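Local structure of valine-pyruvate aminotransferase (Salmonella typhimurium, 3G7Q) at residues G32-G37 with R363-V368; I340-W345 with M390-E395. The protein catalyses the pyridoxal 5'-phosphate-dependent transfer of an amino group from valine to pyruvate, yielding alanine and 3-methyl-2-oxobutanoate, and probably takes part in alanine biosynthesis. All coordinates share one frame; numbering follows the deposited sequence.

Overall arrangement
Both contacts are buried, with centres about 12 Å apart. Interaction 1 is the more peripheral, a two-stranded parallel pairing of 32-37 with 363-368 that has an exposed beginning at Ala-33. Interaction 2 lies deeper, an antiparallel pairing of strands 341-345 and 387-391 inside the mixed sheet. Aliphatic and selenomethionine side chains line interaction 1, whereas interaction 2 adds two aromatic rings and an amide. Strand 387-391 is common ground: Leu-36 O of interaction 1 lies 2.8 Å from Asn-391 N, a probable hydrogen bond, and Met-367 CE packs on Met-390 SE. The two contacts interleave in sequence.

Interaction 1. Residues G32-G37 with R363-V368; sequences GAIMLG and RGVLMV
Leu-366 runs obliquely across the selenomethionine Met-35, its CD1 3.9 Å from Met-35 SE. Met-35 has CG anti to the backbone N (chi1 170°), and a bend at chi2 (52°) puts its selenium over CB and CD1 of Leu-366. On the other face of this short parallel ladder, Ile-34 and Val-365 lie side by side, Ile-34 CD1 meeting Val-365 CG2 at 4.0 Å. Further on, CD1 of Leu-36 touches the methyl CE of the extended selenomethionine Met-367 at 3.6 Å. The backbones are zipped by Ile-34 N to Gly-364 O, 2.7 Å and nearly straight, and by Leu-366 N to Ile-34 O, 2.9 Å; both donors approach almost along the C=O axis. The third bond, Leu-36 N to Leu-366 O at 2.9 Å, is more bent, as the pairing comes to its end. Gly-364, at positive phi, is the C-prime residue of the Schellman motif that closes helix 353-362; strand 365-366 follows at once and ties in the N-terminal strand 34-35 beside the mixed sheet of this class I/II aminotransferase. Helix 396-416 packs on Ile-34, Leu-36 and Val-365, helix 17-25 takes Met-35 and Leu-366 through Leu-24, and Met-367 reaches strand 387-391.

Interaction 2. Residues I340-W345 with M390-E395; sequences IFLWLW and MNYVPE
Asn-391 leaves the end of strand 387-391 with CG anti to its backbone N (chi1 -177°). CB passes Ile-340 O at 4.2 Å, and CG comes to 3.7 Å from the same oxygen. OD1 lies 3.4 Å from Ile-340 O, two acceptors that do not bond, and instead reaches forward along the chain to accept Val-393 N at 2.8 Å, in its carbonyl plane, closing an Asx turn as the strand ends. ND2 lies 3.8 Å from Ile-340 CD1, the two side chains running side by side, and donates to the backbone oxygens of Gly-38 and Asn-40. On the same face of the sheet stands Phe-341, opposite Asn-391 in a non-hydrogen-bonded pair; its ring presents an edge to Met-390 O, while Ile-340 CG1 lies over one face, toward the rim. The neighbouring pair, Leu-342 with Met-390, is hydrogen-bonded in both directions: Met-390 N to Leu-342 O is almost straight (175°), whereas Leu-342 N sits above the carbonyl plane of Met-390 O. Tyr-392 N adds a bond to Ile-340 O. On the opposite face the selenomethionine Met-390 starts from the crowded chi1 position (59°) and bends at chi3, placing CG 3.9 Å from Leu-342 CB and SE 4.0 Å from Leu-344 CD1. Tyr-392 crosses Leu-342 at about a right angle, CD2 to CG 4.1 Å, and its OH bonds to Ala-339 O; Leu-342 and Tyr-392 also pack on helix 299-325. These adjacent antiparallel strands lie inside the mixed sheet of the class I/II, PLP-dependent aminotransferase fold. Leu-342, Leu-344 and Met-390 thus supply apolar packing, while the buried amide of Asn-391 is held through both oxygen and nitrogen by backbone groups, which fixes its rotation.

Interaction 1. Residues G32-G37 with R363-V368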
loop_
_atom_site.group_PDB
_atom_site.type_symbol
_atom_site.label_atom_id
_atom_site.label_comp_id
_atom_site.label_asym_id
_atom_site.label_seq_id
_atom_site.Cartn_x
_atom_site.Cartn_y
_atom_site.Cartn_z
ATOM N N GLY A 32 -21.432 -21.368 -11.099
ATOM C CA GLY A 32 -22.574 -20.846 -10.334
ATOM C C GLY A 32 -22.434 -20.923 -8.809
ATOM O O GLY A 32 -23.409 -21.219 -8.107
ATOM N N ALA A 33 -21.232 -20.647 -8.300
ATOM C CA ALA A 33 -20.975 -20.665 -6.854
ATOM C C ALA A 33 -21.748 -19.573 -6.139
ATOM O O ALA A 33 -21.977 -18.486 -6.692
ATOM C CB ALA A 33 -19.492 -20.493 -6.575
ATOM N N ILE A 34 -22.151 -19.857 -4.902
ATOM C CA ILE A 34 -22.867 -18.887 -4.072
ATOM C C ILE A 34 -21.801 -18.413 -3.090
ATOM O O ILE A 34 -21.491 -19.093 -2.102
ATOM C CB ILE A 34 -24.083 -19.512 -3.419
ATOM C CG1 ILE A 34 -25.053 -19.978 -4.521
ATOM C CG2 ILE A 34 -24.743 -18.506 -2.478
ATOM C CD1 ILE A 34 -26.047 -20.999 -4.070
HETATM N N MSE A 35 -21.209 -17.253 -3.371
HETATM C CA MSE A 35 -20.098 -16.722 -2.580
HETATM C C MSE A 35 -20.567 -15.687 -1.552
HETATM O O MSE A 35 -20.675 -14.500 -1.857
HETATM C CB MSE A 35 -19.033 -16.123 -3.519
HETATM C CG MSE A 35 -17.916 -15.318 -2.821
HETATM SE SE MSE A 35 -17.024 -16.267 -1.374
HETATM C CE MSE A 35 -15.656 -14.951 -1.021
ATOM N N LEU A 36 -20.792 -16.145 -0.326
ATOM C CA LEU A 36 -21.281 -15.299 0.787
ATOM C C LEU A 36 -20.224 -15.040 1.830
ATOM O O LEU A 36 -20.522 -14.460 2.876
ATOM C CB LEU A 36 -22.509 -15.966 1.419
ATOM C CG LEU A 36 -23.655 -16.283 0.446
ATOM C CD1 LEU A 36 -24.817 -16.945 1.163
ATOM C CD2 LEU A 36 -24.166 -15.029 -0.292
ATOM N N GLY A 37 -18.982 -15.421 1.535
ATOM C CA GLY A 37 -17.860 -15.301 2.445
ATOM C C GLY A 37 -16.937 -14.105 2.291
ATOM O O GLY A 37 -15.929 -14.026 2.982
ATOM N N ARG A 363 -21.404 -28.278 -1.863
ATOM C CA ARG A 363 -22.639 -27.922 -2.547
ATOM C C ARG A 363 -22.638 -26.531 -3.167
ATOM O O ARG A 363 -23.692 -26.028 -3.538
ATOM C CB ARG A 363 -23.803 -28.073 -1.588
ATOM C CG ARG A 363 -23.939 -29.492 -1.099
ATOM C CD ARG A 363 -25.213 -29.734 -0.376
ATOM N NE ARG A 363 -26.381 -29.576 -1.238
ATOM C CZ ARG A 363 -27.624 -29.455 -0.792
ATOM N NH1 ARG A 363 -27.875 -29.455 0.512
ATOM N NH2 ARG A 363 -28.617 -29.293 -1.646
ATOM N N GLY A 364 -21.476 -25.903 -3.262
ATOM C CA GLY A 364 -21.336 -24.623 -3.937
ATOM C C GLY A 364 -21.629 -23.376 -3.157
ATOM O O GLY A 364 -21.819 -22.308 -3.749
ATOM N N VAL A 365 -21.651 -23.492 -1.826
ATOM C CA VAL A 365 -21.961 -22.369 -0.947
ATOM C C VAL A 365 -20.758 -22.089 -0.046
ATOM O O VAL A 365 -20.238 -22.993 0.619
ATOM C CB VAL A 365 -23.208 -22.661 -0.073
ATOM C CG1 VAL A 365 -23.494 -21.516 0.888
ATOM C CG2 VAL A 365 -24.436 -22.946 -0.939
ATOM N N LEU A 366 -20.288 -20.845 -0.069
ATOM C CA LEU A 366 -19.187 -20.426 0.755
ATOM C C LEU A 366 -19.592 -19.358 1.778
ATOM O O LEU A 366 -20.148 -18.324 1.406
ATOM C CB LEU A 366 -18.070 -19.889 -0.123
ATOM C CG LEU A 366 -17.359 -20.908 -1.016
ATOM C CD1 LEU A 366 -16.391 -20.127 -1.860
ATOM C CD2 LEU A 366 -16.650 -22.034 -0.211
HETATM N N MSE A 367 -19.295 -19.644 3.062
HETATM C CA MSE A 367 -19.468 -18.735 4.199
HETATM C C MSE A 367 -18.184 -18.879 5.021
HETATM O O MSE A 367 -17.389 -19.782 4.752
HETATM C CB MSE A 367 -20.705 -19.099 5.026
HETATM C CG MSE A 367 -21.950 -18.997 4.225
HETATM SE SE MSE A 367 -23.494 -19.433 5.380
HETATM C CE MSE A 367 -24.945 -18.891 4.184
ATOM N N VAL A 368 -17.956 -17.986 5.984
ATOM C CA VAL A 368 -16.713 -18.040 6.772
ATOM C C VAL A 368 -16.918 -18.703 8.126
ATOM O O VAL A 368 -17.784 -18.307 8.888
ATOM C CB VAL A 368 -16.081 -16.644 7.001
ATOM C CG1 VAL A 368 -14.666 -16.812 7.560
ATOM C CG2 VAL A 368 -16.061 -15.833 5.692
#

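Interaction 2. Residues I340-W345 with M390-E395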
loop_
_atom_site.group_PDB
_atom_site.type_symbol
_atom_site.label_atom_id
_atom_site.label_comp_id
_atom_site.label_asym_id
_atom_site.label_seq_id
_atom_site.Cartn_x
_atom_site.Cartn_y
_atom_site.Cartn_z
ATOM N N ILE A 340 -22.008 -4.917 6.843
ATOM C CA ILE A 340 -22.581 -5.612 5.674
ATOM C C ILE A 340 -22.671 -7.132 5.826
ATOM O O ILE A 340 -22.822 -7.865 4.825
ATOM C CB ILE A 340 -21.747 -5.246 4.391
ATOM C CG1 ILE A 340 -20.283 -5.737 4.478
ATOM C CG2 ILE A 340 -21.846 -3.706 4.112
ATOM C CD1 ILE A 340 -19.451 -5.566 3.153
ATOM N N PHE A 341 -22.582 -7.583 7.075
ATOM C CA PHE A 341 -22.575 -9.002 7.387
ATOM C C PHE A 341 -23.708 -9.427 8.308
ATOM O O PHE A 341 -24.258 -8.625 9.036
ATOM C CB PHE A 341 -21.281 -9.363 8.129
ATOM C CG PHE A 341 -20.036 -8.899 7.423
ATOM C CD1 PHE A 341 -19.535 -9.597 6.331
ATOM C CD2 PHE A 341 -19.412 -7.733 7.811
ATOM C CE1 PHE A 341 -18.407 -9.138 5.653
ATOM C CE2 PHE A 341 -18.266 -7.267 7.119
ATOM C CZ PHE A 341 -17.779 -7.955 6.064
ATOM N N LEU A 342 -24.016 -10.714 8.249
ATOM C CA LEU A 342 -24.825 -11.355 9.257
ATOM C C LEU A 342 -23.941 -12.436 9.907
ATOM O O LEU A 342 -23.212 -13.192 9.235
ATOM C CB LEU A 342 -26.119 -11.939 8.709
ATOM C CG LEU A 342 -27.170 -10.927 8.274
ATOM C CD1 LEU A 342 -28.355 -11.667 7.587
ATOM C CD2 LEU A 342 -27.659 -10.076 9.455
ATOM N N TRP A 343 -23.995 -12.464 11.223
ATOM C CA TRP A 343 -23.257 -13.440 12.033
ATOM C C TRP A 343 -24.283 -14.411 12.567
ATOM O O TRP A 343 -25.187 -14.036 13.365
ATOM C CB TRP A 343 -22.528 -12.717 13.139
ATOM C CG TRP A 343 -21.728 -13.522 14.112
ATOM C CD1 TRP A 343 -22.040 -13.803 15.397
ATOM C CD2 TRP A 343 -20.406 -14.047 13.897
ATOM N NE1 TRP A 343 -21.027 -14.490 15.986
ATOM C CE2 TRP A 343 -20.007 -14.652 15.094
ATOM C CE3 TRP A 343 -19.542 -14.081 12.799
ATOM C CZ2 TRP A 343 -18.768 -15.283 15.245
ATOM C CZ3 TRP A 343 -18.299 -14.688 12.946
ATOM C CH2 TRP A 343 -17.931 -15.281 14.161
ATOM N N LEU A 344 -24.120 -15.663 12.137
ATOM C CA LEU A 344 -25.060 -16.730 12.442
ATOM C C LEU A 344 -24.492 -17.654 13.498
ATOM O O LEU A 344 -23.391 -18.179 13.327
ATOM C CB LEU A 344 -25.365 -17.538 11.187
ATOM C CG LEU A 344 -25.759 -16.705 9.938
ATOM C CD1 LEU A 344 -26.022 -17.621 8.723
ATOM C CD2 LEU A 344 -26.922 -15.752 10.227
ATOM N N TRP A 345 -25.256 -17.850 14.572
ATOM C CA TRP A 345 -24.908 -18.748 15.659
ATOM C C TRP A 345 -25.893 -19.920 15.646
ATOM O O TRP A 345 -27.051 -19.746 15.995
ATOM C CB TRP A 345 -24.920 -18.011 16.990
ATOM C CG TRP A 345 -24.730 -18.863 18.209
ATOM C CD1 TRP A 345 -24.075 -20.069 18.296
ATOM C CD2 TRP A 345 -25.115 -18.519 19.551
ATOM N NE1 TRP A 345 -24.102 -20.524 19.601
ATOM C CE2 TRP A 345 -24.728 -19.590 20.388
ATOM C CE3 TRP A 345 -25.760 -17.420 20.121
ATOM C CZ2 TRP A 345 -24.972 -19.591 21.761
ATOM C CZ3 TRP A 345 -26.022 -17.439 21.506
ATOM C CH2 TRP A 345 -25.637 -18.529 22.292
HETATM N N MSE A 390 -21.671 -14.458 7.096
HETATM C CA MSE A 390 -22.096 -14.302 5.709
HETATM C C MSE A 390 -22.206 -12.816 5.372
HETATM O O MSE A 390 -22.363 -11.968 6.265
HETATM C CB MSE A 390 -23.432 -14.987 5.439
HETATM C CG MSE A 390 -24.580 -14.497 6.265
HETATM SE SE MSE A 390 -26.275 -15.217 5.483
HETATM C CE MSE A 390 -26.500 -14.005 4.040
ATOM N N ASN A 391 -22.150 -12.519 4.074
ATOM C CA ASN A 391 -22.294 -11.164 3.528
ATOM C C ASN A 391 -23.714 -11.090 2.981
ATOM O O ASN A 391 -24.098 -11.962 2.199
ATOM C CB ASN A 391 -21.239 -10.940 2.446
ATOM C CG ASN A 391 -21.263 -9.540 1.876
ATOM O OD1 ASN A 391 -22.331 -8.991 1.609
ATOM N ND2 ASN A 391 -20.062 -8.967 1.641
ATOM N N TYR A 392 -24.513 -10.114 3.423
ATOM C CA TYR A 392 -25.942 -10.026 2.983
ATOM C C TYR A 392 -26.184 -9.175 1.728
ATOM O O TYR A 392 -27.341 -8.967 1.333
ATOM C CB TYR A 392 -26.840 -9.538 4.134
ATOM C CG TYR A 392 -26.611 -8.119 4.620
ATOM C CD1 TYR A 392 -27.146 -7.032 3.928
ATOM C CD2 TYR A 392 -25.902 -7.872 5.783
ATOM C CE1 TYR A 392 -26.937 -5.737 4.349
ATOM C CE2 TYR A 392 -25.732 -6.581 6.245
ATOM C CZ TYR A 392 -26.229 -5.518 5.513
ATOM O OH TYR A 392 -26.028 -4.226 5.952
ATOM N N VAL A 393 -25.119 -8.713 1.108
ATOM C CA VAL A 393 -25.180 -7.867 -0.096
ATOM C C VAL A 393 -25.534 -8.548 -1.427
ATOM O O VAL A 393 -26.181 -7.914 -2.263
ATOM C CB VAL A 393 -23.812 -7.148 -0.314
ATOM C CG1 VAL A 393 -23.686 -6.612 -1.724
ATOM C CG2 VAL A 393 -23.618 -6.089 0.717
ATOM N N PRO A 394 -25.094 -9.800 -1.660
ATOM C CA PRO A 394 -25.418 -10.417 -2.964
ATOM C C PRO A 394 -26.919 -10.449 -3.295
ATOM O O PRO A 394 -27.768 -10.310 -2.422
ATOM C CB PRO A 394 -24.863 -11.832 -2.823
ATOM C CG PRO A 394 -23.768 -11.678 -1.858
ATOM C CD PRO A 394 -24.297 -10.709 -0.840
ATOM N N GLU A 395 -27.241 -10.646 -4.575
ATOM C CA GLU A 395 -28.646 -10.599 -4.977
ATOM C C GLU A 395 -29.476 -11.641 -4.226
ATOM O O GLU A 395 -29.002 -12.740 -3.944
ATOM C CB GLU A 395 -28.805 -10.748 -6.496
ATOM C CG GLU A 395 -28.184 -9.586 -7.306
ATOM C CD GLU A 395 -28.717 -8.217 -6.888
ATOM O OE1 GLU A 395 -29.936 -8.065 -6.671
ATOM O OE2 GLU A 395 -27.905 -7.281 -6.763
#